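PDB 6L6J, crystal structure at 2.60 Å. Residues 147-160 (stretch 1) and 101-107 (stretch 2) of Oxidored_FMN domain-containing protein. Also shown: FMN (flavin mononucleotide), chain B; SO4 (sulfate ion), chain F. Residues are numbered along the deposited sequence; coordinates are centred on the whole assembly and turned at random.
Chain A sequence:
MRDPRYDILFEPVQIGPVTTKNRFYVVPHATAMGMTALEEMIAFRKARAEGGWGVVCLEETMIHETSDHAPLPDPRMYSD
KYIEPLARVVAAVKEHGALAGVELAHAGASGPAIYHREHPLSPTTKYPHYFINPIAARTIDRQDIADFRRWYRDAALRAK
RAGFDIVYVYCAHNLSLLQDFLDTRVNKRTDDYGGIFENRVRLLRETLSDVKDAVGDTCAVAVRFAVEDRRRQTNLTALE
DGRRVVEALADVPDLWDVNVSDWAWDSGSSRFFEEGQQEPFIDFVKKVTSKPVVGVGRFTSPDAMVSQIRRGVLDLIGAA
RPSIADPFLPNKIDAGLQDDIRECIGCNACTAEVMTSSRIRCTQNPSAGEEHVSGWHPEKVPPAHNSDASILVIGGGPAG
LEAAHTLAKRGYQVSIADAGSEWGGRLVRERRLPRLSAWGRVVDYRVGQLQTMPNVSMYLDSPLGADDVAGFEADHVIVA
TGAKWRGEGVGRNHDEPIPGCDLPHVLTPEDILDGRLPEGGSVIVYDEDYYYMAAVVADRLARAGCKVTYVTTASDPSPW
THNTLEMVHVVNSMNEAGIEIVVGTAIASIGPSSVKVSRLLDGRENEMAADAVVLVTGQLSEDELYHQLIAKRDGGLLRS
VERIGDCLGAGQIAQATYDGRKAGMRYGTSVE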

# COMPACT_ATOMS: atom_id res chain seq x y z
N ASP A 147 -25.85 24.35 -5.19
CA ASP A 147 -24.48 24.87 -4.92
C ASP A 147 -23.45 23.77 -5.22
O ASP A 147 -22.40 24.08 -5.77
CB ASP A 147 -24.32 25.39 -3.49
CG ASP A 147 -25.05 26.68 -3.20
OD1 ASP A 147 -25.73 27.19 -4.11
OD2 ASP A 147 -24.95 27.17 -2.06
N PHE A 148 -23.74 22.53 -4.87
CA PHE A 148 -22.81 21.38 -5.02
C PHE A 148 -22.53 21.13 -6.51
O PHE A 148 -21.35 20.85 -6.88
CB PHE A 148 -23.37 20.15 -4.29
CG PHE A 148 -22.80 18.83 -4.73
CD1 PHE A 148 -23.27 18.20 -5.87
CD2 PHE A 148 -21.80 18.20 -4.01
CE1 PHE A 148 -22.76 16.98 -6.26
CE2 PHE A 148 -21.29 16.98 -4.40
CZ PHE A 148 -21.77 16.37 -5.53
N ARG A 149 -23.56 21.22 -7.35
CA ARG A 149 -23.44 21.04 -8.82
C ARG A 149 -22.62 22.19 -9.40
O ARG A 149 -21.75 21.93 -10.25
CB ARG A 149 -24.83 20.94 -9.44
CG ARG A 149 -25.55 19.64 -9.10
CD ARG A 149 -26.98 19.71 -9.55
NE ARG A 149 -27.10 19.91 -10.99
CZ ARG A 149 -28.25 20.08 -11.63
NH1 ARG A 149 -29.39 20.10 -10.97
NH2 ARG A 149 -28.26 20.22 -12.94
N ARG A 150 -22.87 23.42 -8.94
CA ARG A 150 -22.04 24.61 -9.26
C ARG A 150 -20.58 24.23 -8.97
O ARG A 150 -19.79 24.29 -9.91
CB ARG A 150 -22.56 25.84 -8.52
CG ARG A 150 -21.82 27.15 -8.82
CD ARG A 150 -22.45 28.34 -8.09
NE ARG A 150 -22.64 28.16 -6.64
CZ ARG A 150 -21.73 28.45 -5.71
NH1 ARG A 150 -20.55 28.93 -6.05
NH2 ARG A 150 -22.00 28.24 -4.43
N TRP A 151 -20.27 23.76 -7.76
CA TRP A 151 -18.88 23.43 -7.32
C TRP A 151 -18.26 22.42 -8.29
O TRP A 151 -17.08 22.58 -8.64
CB TRP A 151 -18.79 22.87 -5.89
CG TRP A 151 -19.45 23.69 -4.82
CD1 TRP A 151 -19.66 25.03 -4.81
CD2 TRP A 151 -19.96 23.19 -3.57
NE1 TRP A 151 -20.31 25.40 -3.65
CE2 TRP A 151 -20.51 24.29 -2.88
CE3 TRP A 151 -20.02 21.92 -2.98
CZ2 TRP A 151 -21.11 24.15 -1.63
CZ3 TRP A 151 -20.65 21.79 -1.77
CH2 TRP A 151 -21.19 22.89 -1.10
N TYR A 152 -19.01 21.40 -8.69
CA TYR A 152 -18.48 20.28 -9.52
C TYR A 152 -18.15 20.86 -10.89
O TYR A 152 -16.97 20.95 -11.21
CB TYR A 152 -19.44 19.09 -9.54
CG TYR A 152 -18.77 17.78 -9.19
CD1 TYR A 152 -17.63 17.36 -9.86
CD2 TYR A 152 -19.25 16.97 -8.17
CE1 TYR A 152 -17.00 16.16 -9.54
CE2 TYR A 152 -18.63 15.78 -7.84
CZ TYR A 152 -17.50 15.37 -8.53
OH TYR A 152 -16.87 14.20 -8.20
N ARG A 153 -19.18 21.30 -11.61
CA ARG A 153 -19.09 22.06 -12.89
C ARG A 153 -17.86 23.00 -12.86
O ARG A 153 -16.99 22.84 -13.71
CB ARG A 153 -20.41 22.81 -13.12
CG ARG A 153 -20.48 23.67 -14.37
CD ARG A 153 -21.62 24.68 -14.29
NE ARG A 153 -21.23 26.00 -13.76
CZ ARG A 153 -22.02 26.80 -13.03
NH1 ARG A 153 -23.26 26.44 -12.70
NH2 ARG A 153 -21.57 27.97 -12.61
N ASP A 154 -17.77 23.90 -11.88
CA ASP A 154 -16.72 24.96 -11.78
C ASP A 154 -15.33 24.34 -11.58
O ASP A 154 -14.38 24.79 -12.23
CB ASP A 154 -17.04 25.99 -10.69
CG ASP A 154 -18.10 26.99 -11.10
OD1 ASP A 154 -18.47 27.00 -12.29
OD2 ASP A 154 -18.55 27.76 -10.25
N ALA A 155 -15.21 23.36 -10.70
CA ALA A 155 -13.97 22.57 -10.52
C ALA A 155 -13.61 21.85 -11.83
O ALA A 155 -12.38 21.69 -12.08
CB ALA A 155 -14.12 21.59 -9.38
N ALA A 156 -14.59 21.39 -12.62
CA ALA A 156 -14.35 20.72 -13.92
C ALA A 156 -13.75 21.74 -14.89
O ALA A 156 -12.72 21.41 -15.51
CB ALA A 156 -15.61 20.11 -14.48
N LEU A 157 -14.34 22.95 -14.95
CA LEU A 157 -13.83 24.09 -15.76
C LEU A 157 -12.39 24.40 -15.37
O LEU A 157 -11.54 24.46 -16.28
CB LEU A 157 -14.77 25.30 -15.64
CG LEU A 157 -16.10 25.13 -16.39
CD1 LEU A 157 -17.12 26.18 -15.97
CD2 LEU A 157 -15.90 25.16 -17.89
N ARG A 158 -12.09 24.52 -14.07
CA ARG A 158 -10.72 24.81 -13.57
C ARG A 158 -9.75 23.72 -14.06
O ARG A 158 -8.61 24.08 -14.47
CB ARG A 158 -10.70 24.91 -12.04
CG ARG A 158 -11.37 26.15 -11.47
CD ARG A 158 -11.10 26.31 -9.97
NE ARG A 158 -11.95 27.36 -9.41
CZ ARG A 158 -13.19 27.17 -8.95
NH1 ARG A 158 -13.74 25.96 -8.92
NH2 ARG A 158 -13.89 28.20 -8.51
N ALA A 159 -10.18 22.46 -14.03
CA ALA A 159 -9.36 21.30 -14.46
C ALA A 159 -9.03 21.41 -15.95
O ALA A 159 -7.90 21.08 -16.32
CB ALA A 159 -10.06 20.01 -14.13
N LYS A 160 -9.99 21.82 -16.78
CA LYS A 160 -9.80 22.05 -18.25
C LYS A 160 -8.68 23.08 -18.43
O LYS A 160 -7.71 22.75 -19.10
CB LYS A 160 -11.10 22.52 -18.90
CG LYS A 160 -11.23 22.27 -20.40
CD LYS A 160 -12.26 23.18 -21.04
CE LYS A 160 -13.04 22.56 -22.18
NZ LYS A 160 -12.52 23.00 -23.49
N1 FMN B . -8.59 5.32 -4.96
C2 FMN B . -9.27 6.49 -5.16
O2 FMN B . -10.31 6.44 -5.82
N3 FMN B . -8.87 7.70 -4.73
C4 FMN B . -7.73 7.83 -4.03
O4 FMN B . -7.37 8.94 -3.63
C4A FMN B . -6.93 6.61 -3.73
N5 FMN B . -5.77 6.68 -3.03
C5A FMN B . -5.04 5.56 -2.85
C6 FMN B . -3.82 5.63 -2.20
C7 FMN B . -3.07 4.48 -2.04
C7M FMN B . -1.80 4.57 -1.28
C8 FMN B . -3.53 3.20 -2.58
C8M FMN B . -2.75 1.93 -2.38
C9 FMN B . -4.73 3.10 -3.23
C9A FMN B . -5.52 4.24 -3.40
N10 FMN B . -6.73 4.17 -4.11
C10 FMN B . -7.43 5.34 -4.28
C1' FMN B . -7.26 2.90 -4.69
C2' FMN B . -6.58 2.59 -6.01
O2' FMN B . -7.00 3.59 -6.93
C3' FMN B . -6.96 1.25 -6.56
O3' FMN B . -8.35 1.25 -6.87
C4' FMN B . -6.65 0.08 -5.63
O4' FMN B . -5.33 0.24 -5.04
C5' FMN B . -6.76 -1.25 -6.36
O5' FMN B . -5.80 -1.27 -7.41
P FMN B . -4.35 -1.94 -7.18
O1P FMN B . -4.60 -3.40 -6.92
O2P FMN B . -3.66 -1.65 -8.48
O3P FMN B . -3.74 -1.20 -6.00
S SO4 F . -19.52 28.99 -2.40
O1 SO4 F . -18.96 28.87 -3.72
O2 SO4 F . -19.70 30.40 -2.08
O3 SO4 F . -20.78 28.29 -2.36
O4 SO4 F . -18.60 28.41 -1.45
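Stretch 2 (101-107) GVELAHA

A strand laid against a helix in an α/β fold is usually held by a small apolar centre, with polar groups gathered toward its margin, and this pair of segments is a compact example. At the middle is Leu104, which loses more surface to the helix than any other residue of stretch 2. Its side chain, in the m,t rotamer, points toward the helix and enters the space beside Ala155 and Ala156: Leu104 CD1 lies 4.1 Å from Ala155 CB and 4.2 Å from Ala156 CB. The same methyl also approaches the helix backbone, with Leu104 CD1 3.6 Å from both Ala155 O and Ala156 N. The helix presents two alanines to this methyl, and the CA atoms of Ala155 and Leu104 are 7.3 Å apart.

Two residues back along the strand, and one turn on along the helix, the pattern repeats in simpler form. Val102 CG1 packs 4.0 Å from Ala159 CB. Between these two contacts Glu103 points away, although the backbone kinks here: Leu104 N makes a weak 3.1 Å hydrogen bond to Val102 O. The Glu103 carboxyl group faces the flavin, where Glu103 OE2 accepts a hydrogen bond from FMN N3 at 2.8 Å.

The register therefore runs in opposite senses. Residues 101-105 are the end of a strand that begins earlier in the chain, and 147-160 lie within a longer helix; their axes cross at 159°, close to antiparallel, and approach to 9.5 Å. Together the stretches bury 379 Å², summed over both sides.

Just past the strand, His106, still extended in its backbone, points its side chain toward the Phe148 and Trp151 part of the helix. The edge of Phe148 is directed at the face of the His106 ring, with centroids 5.6 Å apart and planes at 65°; Phe148 CE2 reaches His106 CB at 3.8 Å. Trp151 meets the same imidazole rim to rim, its CZ3 3.7 Å from His106 NE2.

Tyr152 joins the apolar and polar parts. Its CA-to-CB bond points sideways, but the ring brings its end nearer the strand, so that Tyr152 CE1 touches Leu104 CB at 3.7 Å while Tyr152 OH donates a hydrogen bond to Leu104 O at 2.7 Å. One leucine thus offers both carbon surface and a carbonyl to one tyrosine. A water extends this link, donating to Tyr152 OH and accepting from His106 N, each at 3.3 Å.

Farther out, Trp151 NE1 donates to sulfate O3 at 3.2 Å, and Arg150 binds the same ion without touching stretch 2.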

# COMPACT_ATOMS: atom_id res chain seq x y z
N GLY A 101 -5.27 12.83 -15.93
CA GLY A 101 -6.63 12.75 -15.38
C GLY A 101 -6.63 13.29 -13.97
O GLY A 101 -5.52 13.44 -13.40
N VAL A 102 -7.80 13.61 -13.43
CA VAL A 102 -7.90 14.16 -12.06
C VAL A 102 -9.20 13.64 -11.44
O VAL A 102 -10.27 13.77 -12.09
CB VAL A 102 -7.83 15.69 -12.05
CG1 VAL A 102 -8.93 16.33 -12.88
CG2 VAL A 102 -7.84 16.25 -10.64
N GLU A 103 -9.11 13.07 -10.24
CA GLU A 103 -10.30 12.54 -9.54
C GLU A 103 -10.94 13.69 -8.75
O GLU A 103 -10.75 13.75 -7.54
CB GLU A 103 -9.89 11.34 -8.70
CG GLU A 103 -11.06 10.44 -8.33
CD GLU A 103 -10.71 9.39 -7.31
OE1 GLU A 103 -11.13 8.25 -7.52
OE2 GLU A 103 -10.03 9.72 -6.28
N LEU A 104 -11.66 14.57 -9.43
CA LEU A 104 -12.52 15.59 -8.77
C LEU A 104 -13.45 14.86 -7.81
O LEU A 104 -14.15 13.94 -8.25
CB LEU A 104 -13.29 16.37 -9.84
CG LEU A 104 -12.44 17.35 -10.65
CD1 LEU A 104 -13.34 18.22 -11.53
CD2 LEU A 104 -11.57 18.22 -9.75
N ALA A 105 -13.42 15.26 -6.54
CA ALA A 105 -14.00 14.51 -5.40
C ALA A 105 -14.73 15.45 -4.45
O ALA A 105 -14.21 16.53 -4.17
CB ALA A 105 -12.90 13.78 -4.67
N HIS A 106 -15.89 15.03 -3.95
CA HIS A 106 -16.55 15.65 -2.77
C HIS A 106 -16.87 14.54 -1.77
O HIS A 106 -17.62 13.61 -2.16
CB HIS A 106 -17.79 16.49 -3.13
CG HIS A 106 -18.22 17.34 -1.99
ND1 HIS A 106 -18.69 16.80 -0.80
CD2 HIS A 106 -18.19 18.68 -1.81
CE1 HIS A 106 -18.96 17.76 0.05
NE2 HIS A 106 -18.65 18.93 -0.53
N ALA A 107 -16.34 14.65 -0.55
CA ALA A 107 -16.19 13.53 0.41
C ALA A 107 -17.51 13.27 1.15
O ALA A 107 -17.59 12.28 1.87
CB ALA A 107 -15.05 13.84 1.35
O HOH W 1 -17.77 12.78 -5.40